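Local structure of nitrilotriacetate monooxygenase (Burkholderia pseudomallei, 3SDO) at residues I59-Y64 with L74-P79; Q17-N22 with P33-N38. The protein probably works as a flavin-dependent monooxygenase of the NtaA/SnaA/DszA family, using FMN and molecular oxygen to oxidise its substrate. All blocks are in the same frame, centred on the assembly; numbering follows the deposited sequence.

Interaction 1 (I59-Y64 with L74-P79); sequences IADSAY and LNRFEP
At the C-terminal mouth of a TIM barrel of the luciferase-like family, Asp61 and Ser62, in the loop that follows strand 56-59, meet Arg76 and Pro79, which precede and open helix 79-88. The guanidinium of Arg76 lies flat beneath the backbone of the loop: Ser62 N stands 3.6 Å above the centre of its plane and Asp61 CA nearer the rim of the same face. Arg76 NH2 reaches Ser62 OG at 2.8 Å, a weak, strongly bent hydrogen bond (117°). Asp61 OD1 and Arg76 NE form a long salt bridge of 3.9 Å, in which the oxygen sits well out of the guanidinium plane and attracts by charge alone. A water closes that gap, accepting from Arg76 NE at 2.9 Å and lying 2.7 Å from Asp61 OD1. OD1 also forms a salt bridge with Arg111 of the second subunit. A chi1 of -156° sets Asp61 CG anti to the backbone N, 3.5 Å from Pro79 CG, and the two side chains cross at about a right angle, while Ile59 CG2 packs on Pro79 CB at 4.1 Å. Asp61 is a predicted FMN-binding residue, consistent with a flavin site at the C-terminal mouth of the barrel, as in the bacterial luciferase family.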
ATOM      1  N   ILE A  59     -10.548  -3.741   1.890  1.00 17.33           N
ATOM      2  CA  ILE A  59      -9.451  -4.152   2.749  1.00 17.61           C
ATOM      3  C   ILE A  59      -9.469  -3.226   3.947  1.00 17.78           C
ATOM      4  O   ILE A  59      -9.097  -2.050   3.841  1.00 18.13           O
ATOM      5  CB  ILE A  59      -8.097  -4.072   2.025  1.00 16.83           C
ATOM      6  CG1 ILE A  59      -8.113  -4.955   0.773  1.00 17.41           C
ATOM      7  CG2 ILE A  59      -6.939  -4.534   2.942  1.00 16.39           C
ATOM      8  CD1 ILE A  59      -8.420  -6.447   1.065  1.00 15.82           C
ATOM      9  N   ALA A  60      -9.980  -3.758   5.057  1.00 17.80           N
ATOM     10  CA  ALA A  60      -9.971  -3.103   6.351  1.00 18.64           C
ATOM     11  C   ALA A  60      -8.542  -3.119   6.884  1.00 18.48           C
ATOM     12  O   ALA A  60      -7.682  -3.797   6.340  1.00 17.92           O
ATOM     13  CB  ALA A  60     -10.926  -3.835   7.348  1.00 19.06           C
ATOM     14  N   ASP A  61      -8.287  -2.374   7.944  1.00 19.25           N
ATOM     15  CA  ASP A  61      -6.921  -2.275   8.426  1.00 20.58           C
ATOM     16  C   ASP A  61      -6.796  -2.033   9.923  1.00 21.58           C
ATOM     17  O   ASP A  61      -7.759  -1.594  10.575  1.00 23.83           O
ATOM     18  CB  ASP A  61      -6.205  -1.162   7.671  1.00 20.05           C
ATOM     19  CG  ASP A  61      -4.704  -1.341   7.665  1.00 20.73           C
ATOM     20  OD1 ASP A  61      -4.247  -2.502   7.489  1.00 19.47           O
ATOM     21  OD2 ASP A  61      -4.002  -0.323   7.831  1.00 17.49           O
ATOM     22  N   SER A  62      -5.612  -2.345  10.441  1.00 21.41           N
ATOM     23  CA  SER A  62      -5.210  -2.021  11.801  1.00 22.76           C
ATOM     24  C   SER A  62      -3.718  -1.732  11.829  1.00 22.62           C
ATOM     25  O   SER A  62      -2.983  -2.122  10.919  1.00 20.91           O
ATOM     26  CB  SER A  62      -5.536  -3.184  12.747  1.00 23.38           C
ATOM     27  OG  SER A  62      -4.845  -4.373  12.354  1.00 23.73           O
ATOM     28  N   ALA A  63      -3.268  -1.047  12.880  1.00 22.83           N
ATOM     29  CA  ALA A  63      -1.849  -0.733  13.029  1.00 23.14           C
ATOM     30  C   ALA A  63      -1.403  -0.855  14.483  1.00 23.79           C
ATOM     31  O   ALA A  63      -0.616  -0.049  14.958  1.00 24.40           O
ATOM     32  CB  ALA A  63      -1.553   0.658  12.489  1.00 22.82           C
ATOM     33  N   TYR A  64      -1.896  -1.885  15.160  1.00 24.78           N
ATOM     34  CA  TYR A  64      -1.613  -2.115  16.582  1.00 26.14           C
ATOM     35  C   TYR A  64      -1.815  -3.581  16.894  1.00 26.26           C
ATOM     36  O   TYR A  64      -2.810  -4.180  16.472  1.00 26.60           O
ATOM     37  CB  TYR A  64      -2.502  -1.255  17.487  1.00 26.72           C
ATOM     38  CG  TYR A  64      -2.116  -1.337  18.946  1.00 29.64           C
ATOM     39  CD1 TYR A  64      -0.887  -0.844  19.382  1.00 32.07           C
ATOM     40  CD2 TYR A  64      -2.965  -1.918  19.890  1.00 31.95           C
ATOM     41  CE1 TYR A  64      -0.516  -0.917  20.712  1.00 33.87           C
ATOM     42  CE2 TYR A  64      -2.590  -1.998  21.237  1.00 34.48           C
ATOM     43  CZ  TYR A  64      -1.360  -1.492  21.630  1.00 35.32           C
ATOM     44  OH  TYR A  64      -0.947  -1.568  22.950  1.00 40.14           O
ATOM     45  N   LEU A  74      -2.947 -10.023  14.039  1.00 21.43           N
ATOM     46  CA  LEU A  74      -1.542 -10.362  14.316  1.00 21.49           C
ATOM     47  C   LEU A  74      -0.669 -10.277  13.054  1.00 20.31           C
ATOM     48  O   LEU A  74       0.511  -9.963  13.130  1.00 20.90           O
ATOM     49  CB  LEU A  74      -1.419 -11.768  14.928  1.00 21.89           C
ATOM     50  CG  LEU A  74      -1.894 -11.940  16.372  1.00 22.24           C
ATOM     51  CD1 LEU A  74      -2.022 -13.421  16.715  1.00 20.72           C
ATOM     52  CD2 LEU A  74      -0.953 -11.237  17.355  1.00 22.90           C
ATOM     53  N   ASN A  75      -1.257 -10.536  11.894  1.00 19.68           N
ATOM     54  CA  ASN A  75      -0.503 -10.572  10.637  1.00 18.66           C
ATOM     55  C   ASN A  75      -1.452 -10.411   9.467  1.00 18.43           C
ATOM     56  O   ASN A  75      -2.339 -11.243   9.240  1.00 18.30           O
ATOM     57  CB  ASN A  75       0.290 -11.889  10.507  1.00 19.52           C
ATOM     58  CG  ASN A  75       1.778 -11.672  10.280  1.00 18.47           C
ATOM     59  OD1 ASN A  75       2.301 -11.856   9.170  1.00 19.29           O
ATOM     60  ND2 ASN A  75       2.475 -11.308  11.335  1.00 16.81           N
ATOM     61  N   ARG A  76      -1.260  -9.321   8.740  1.00 18.59           N
ATOM     62  CA  ARG A  76      -2.089  -8.958   7.610  1.00 18.45           C
ATOM     63  C   ARG A  76      -1.250  -8.151   6.646  1.00 18.35           C
ATOM     64  O   ARG A  76      -0.186  -7.638   7.030  1.00 18.34           O
ATOM     65  CB  ARG A  76      -3.300  -8.120   8.070  1.00 18.39           C
ATOM     66  CG  ARG A  76      -2.936  -6.848   8.816  1.00 18.65           C
ATOM     67  CD  ARG A  76      -4.062  -6.299   9.736  1.00 20.57           C
ATOM     68  NE  ARG A  76      -5.291  -5.980   9.013  1.00 20.67           N
ATOM     69  CZ  ARG A  76      -6.488  -5.775   9.571  1.00 20.95           C
ATOM     70  NH1 ARG A  76      -7.529  -5.534   8.796  1.00 19.45           N
ATOM     71  NH2 ARG A  76      -6.671  -5.840  10.890  1.00 21.54           N
ATOM     72  N   PHE A  77      -1.747  -8.018   5.408  1.00 17.79           N
ATOM     73  CA  PHE A  77      -1.113  -7.172   4.414  1.00 17.87           C
ATOM     74  C   PHE A  77      -1.410  -5.716   4.734  1.00 17.76           C
ATOM     75  O   PHE A  77      -2.344  -5.399   5.491  1.00 18.68           O
ATOM     76  CB  PHE A  77      -1.580  -7.528   2.985  1.00 17.33           C
ATOM     77  CG  PHE A  77      -0.995  -8.819   2.451  1.00 18.26           C
ATOM     78  CD1 PHE A  77       0.373  -8.938   2.212  1.00 18.54           C
ATOM     79  CD2 PHE A  77      -1.802  -9.903   2.189  1.00 18.38           C
ATOM     80  CE1 PHE A  77       0.913 -10.144   1.711  1.00 19.43           C
ATOM     81  CE2 PHE A  77      -1.283 -11.087   1.675  1.00 18.83           C
ATOM     82  CZ  PHE A  77       0.084 -11.213   1.443  1.00 18.34           C
ATOM     83  N   GLU A  78      -0.598  -4.827   4.178  1.00 17.69           N
ATOM     84  CA  GLU A  78      -0.867  -3.398   4.248  1.00 17.29           C
ATOM     85  C   GLU A  78      -1.707  -3.008   3.000  1.00 17.37           C
ATOM     86  O   GLU A  78      -1.478  -3.555   1.908  1.00 17.14           O
ATOM     87  CB  GLU A  78       0.460  -2.642   4.349  1.00 17.73           C
ATOM     88  CG  GLU A  78       0.335  -1.141   4.381  1.00 18.28           C
ATOM     89  CD  GLU A  78       0.096  -0.535   3.020  1.00 17.30           C
ATOM     90  OE1 GLU A  78       0.553  -1.105   1.997  1.00 17.60           O
ATOM     91  OE2 GLU A  78      -0.538   0.536   2.990  1.00 17.78           O
ATOM     92  N   PRO A  79      -2.711  -2.099   3.152  1.00 17.27           N
ATOM     93  CA  PRO A  79      -3.689  -1.933   2.055  1.00 16.73           C
ATOM     94  C   PRO A  79      -3.216  -1.334   0.728  1.00 16.68           C
ATOM     95  O   PRO A  79      -3.656  -1.807  -0.307  1.00 16.09           O
ATOM     96  CB  PRO A  79      -4.771  -1.042   2.668  1.00 16.79           C
ATOM     97  CG  PRO A  79      -4.659  -1.303   4.154  1.00 17.97           C
ATOM     98  CD  PRO A  79      -3.164  -1.412   4.366  1.00 17.39           C
TER
HETATM   99  O   HOH W   1      -4.783  -4.863   6.346  1.00  9.72           O

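Interaction 2 (Q17-N22 with P33-N38)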
ATOM      1  N   GLN A  17     -11.297 -10.116   4.714  1.00 22.12           N
ATOM      2  CA  GLN A  17     -10.574 -10.112   5.964  1.00 21.51           C
ATOM      3  C   GLN A  17      -9.769 -11.411   6.073  1.00 21.44           C
ATOM      4  O   GLN A  17      -9.970 -12.199   6.984  1.00 21.25           O
ATOM      5  CB  GLN A  17     -11.561  -9.998   7.120  1.00 22.22           C
ATOM      6  CG  GLN A  17     -10.970  -9.617   8.458  1.00 23.08           C
ATOM      7  CD  GLN A  17     -10.652  -8.134   8.568  1.00 25.43           C
ATOM      8  OE1 GLN A  17     -10.299  -7.495   7.584  1.00 25.41           O
ATOM      9  NE2 GLN A  17     -10.723  -7.595   9.790  1.00 25.65           N
ATOM     10  N   GLY A  18      -8.844 -11.604   5.136  1.00 19.92           N
ATOM     11  CA  GLY A  18      -8.042 -12.808   5.086  1.00 19.62           C
ATOM     12  C   GLY A  18      -8.928 -14.026   5.138  1.00 18.62           C
ATOM     13  O   GLY A  18      -9.893 -14.136   4.375  1.00 18.22           O
ATOM     14  N   ALA A  19      -8.655 -14.885   6.103  1.00 18.49           N
ATOM     15  CA  ALA A  19      -9.406 -16.127   6.301  1.00 18.73           C
ATOM     16  C   ALA A  19     -10.894 -15.941   6.489  1.00 18.81           C
ATOM     17  O   ALA A  19     -11.673 -16.820   6.109  1.00 19.79           O
ATOM     18  CB  ALA A  19      -8.830 -16.927   7.485  1.00 18.82           C
ATOM     19  N   GLY A  20     -11.305 -14.838   7.107  1.00 19.34           N
ATOM     20  CA  GLY A  20     -12.718 -14.590   7.324  1.00 19.33           C
ATOM     21  C   GLY A  20     -12.995 -13.559   8.393  1.00 19.88           C
ATOM     22  O   GLY A  20     -12.109 -13.188   9.157  1.00 19.50           O
ATOM     23  N   ALA A  21     -14.237 -13.109   8.441  1.00 19.92           N
ATOM     24  CA  ALA A  21     -14.685 -12.161   9.461  1.00 20.91           C
ATOM     25  C   ALA A  21     -14.692 -12.814  10.837  1.00 21.72           C
ATOM     26  O   ALA A  21     -14.535 -12.124  11.857  1.00 21.67           O
ATOM     27  CB  ALA A  21     -16.070 -11.615   9.128  1.00 21.09           C
ATOM     28  N   ASN A  22     -14.873 -14.138  10.881  1.00 21.83           N
ATOM     29  CA  ASN A  22     -14.758 -14.863  12.148  1.00 22.86           C
ATOM     30  C   ASN A  22     -13.276 -14.931  12.549  1.00 23.64           C
ATOM     31  O   ASN A  22     -12.415 -15.320  11.745  1.00 23.02           O
ATOM     32  CB  ASN A  22     -15.386 -16.260  12.051  1.00 22.96           C
ATOM     33  CG  ASN A  22     -15.351 -17.010  13.374  1.00 24.49           C
ATOM     34  OD1 ASN A  22     -14.279 -17.379  13.856  1.00 25.05           O
ATOM     35  ND2 ASN A  22     -16.515 -17.197  13.989  1.00 22.36           N
ATOM     36  N   PRO A  33      -4.510 -22.091   5.885  1.00 22.64           N
ATOM     37  CA  PRO A  33      -4.288 -21.627   7.253  1.00 23.02           C
ATOM     38  C   PRO A  33      -3.648 -20.234   7.323  1.00 23.07           C
ATOM     39  O   PRO A  33      -3.974 -19.448   8.218  1.00 22.54           O
ATOM     40  CB  PRO A  33      -3.310 -22.665   7.849  1.00 23.59           C
ATOM     41  CG  PRO A  33      -3.190 -23.747   6.891  1.00 25.18           C
ATOM     42  CD  PRO A  33      -3.824 -23.362   5.592  1.00 22.70           C
ATOM     43  N   ASP A  34      -2.753 -19.931   6.380  1.00 22.87           N
ATOM     44  CA  ASP A  34      -2.092 -18.597   6.333  1.00 22.52           C
ATOM     45  C   ASP A  34      -2.835 -17.599   5.432  1.00 21.66           C
ATOM     46  O   ASP A  34      -2.252 -16.621   4.950  1.00 20.11           O
ATOM     47  CB  ASP A  34      -0.647 -18.751   5.835  1.00 23.12           C
ATOM     48  CG  ASP A  34      -0.570 -19.255   4.405  1.00 23.47           C
ATOM     49  OD1 ASP A  34      -1.606 -19.612   3.829  1.00 22.00           O
ATOM     50  OD2 ASP A  34       0.539 -19.312   3.862  1.00 26.81           O
ATOM     51  N   ALA A  35      -4.120 -17.861   5.187  1.00 21.75           N
ATOM     52  CA  ALA A  35      -4.926 -17.023   4.309  1.00 21.12           C
ATOM     53  C   ALA A  35      -4.691 -15.517   4.521  1.00 20.78           C
ATOM     54  O   ALA A  35      -4.547 -14.778   3.551  1.00 20.47           O
ATOM     55  CB  ALA A  35      -6.429 -17.365   4.484  1.00 21.14           C
ATOM     56  N   SER A  36      -4.625 -15.061   5.774  1.00 20.39           N
ATOM     57  CA  SER A  36      -4.495 -13.613   6.027  1.00 19.77           C
ATOM     58  C   SER A  36      -3.272 -12.932   5.418  1.00 18.73           C
ATOM     59  O   SER A  36      -3.324 -11.755   5.125  1.00 19.56           O
ATOM     60  CB  SER A  36      -4.612 -13.309   7.501  1.00 19.82           C
ATOM     61  OG  SER A  36      -5.967 -13.510   7.888  1.00 21.86           O
ATOM     62  N   VAL A  37      -2.186 -13.671   5.226  1.00 18.40           N
ATOM     63  CA  VAL A  37      -0.995 -13.168   4.560  1.00 18.40           C
ATOM     64  C   VAL A  37      -0.570 -14.123   3.426  1.00 18.78           C
ATOM     65  O   VAL A  37       0.615 -14.421   3.228  1.00 18.59           O
ATOM     66  CB  VAL A  37       0.151 -12.922   5.568  1.00 19.05           C
ATOM     67  CG1 VAL A  37      -0.148 -11.709   6.409  1.00 18.46           C
ATOM     68  CG2 VAL A  37       0.364 -14.125   6.471  1.00 18.26           C
ATOM     69  N   ASN A  38      -1.570 -14.591   2.682  1.00 18.24           N
ATOM     70  CA  ASN A  38      -1.364 -15.435   1.507  1.00 18.25           C
ATOM     71  C   ASN A  38      -1.885 -14.643   0.304  1.00 18.00           C
ATOM     72  O   ASN A  38      -3.117 -14.576   0.089  1.00 16.98           O
ATOM     73  CB  ASN A  38      -2.152 -16.740   1.682  1.00 18.47           C
ATOM     74  CG  ASN A  38      -1.984 -17.700   0.507  1.00 18.66           C
ATOM     75  OD1 ASN A  38      -2.105 -17.308  -0.655  1.00 19.15           O
ATOM     76  ND2 ASN A  38      -1.679 -18.959   0.816  1.00 21.57           N
TER
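Ser36 has OG anti to its carbonyl carbon (chi1 -71°), beside its own backbone N, and this torsion sets the hydroxyl against the turn formed by Gly18 and Ala19. Gly18 in turn has a positive phi of 51°, as the second residue of a type II' beta turn running from Gln17 to Gly20 and closed by a bond from Gly20 N to Gln17 O. The two backbones come very near each other here, with Gly18 CA and Ser36 CA 3.8 Å apart. Ser36 OG lies 3.6 Å from Gly18 CA and 3.5 Å from Ala19 N, yet no hydrogen bond crosses between the segments; the hydroxyl is bonded instead to His72 ND1. Beside it the methyl of Ala35, pointing toward the turn, rests on the backbone of Ala19, Ala35 CB to Ala19 CA 3.7 Å, and meets the methyl of Ala19 at 3.9 Å between the two CB atoms. The positive phi of Gly18 favours glycine, and Ser36 OG crowds the place where a CB would stand.

Each partner is shaped by bonds of its own. In 33-38, Asn38 N bonds to Ala35 O, and Asn38 ND2 reaches Asp34 OD1 at 3.1 Å in a nearly straight bond (172°), in its own amide plane but meeting the syn side of OD1 from well out of the carboxylate plane. Asn38 OD1 caps Phe41 N at the start of helix 39-51. In 17-22, Gly18 O accepts from Thr401 OG1. Across the contact itself the chemistry is that of small groups at van der Waals distance, which implies that close fit, and not polar pairing, joins the turn to the 3-10 segment.

Overall arrangement
Read together, the two contacts show how successive strand-to-helix loops of a barrel pack on one another. Interaction 2 lies wholly within the connection from strand 11-15 to helix 39-51, and interaction 1 comes later in the chain, after strand 56-59, a parallel neighbour of 11-15. Their centres are about 11 Å apart and they touch directly: Val37 CG1 packs 3.5 Å from Arg76 N, and Phe77 CE2 lies 3.6 Å from Val37 CA. Gln17 adds a second junction, touching both Ala60 and Arg76. Interaction 1 holds Asp61, predicted to bind FMN, whose side chain is about 4 Å from that of Thr98, also predicted to do so; both contacts also reach the second subunit.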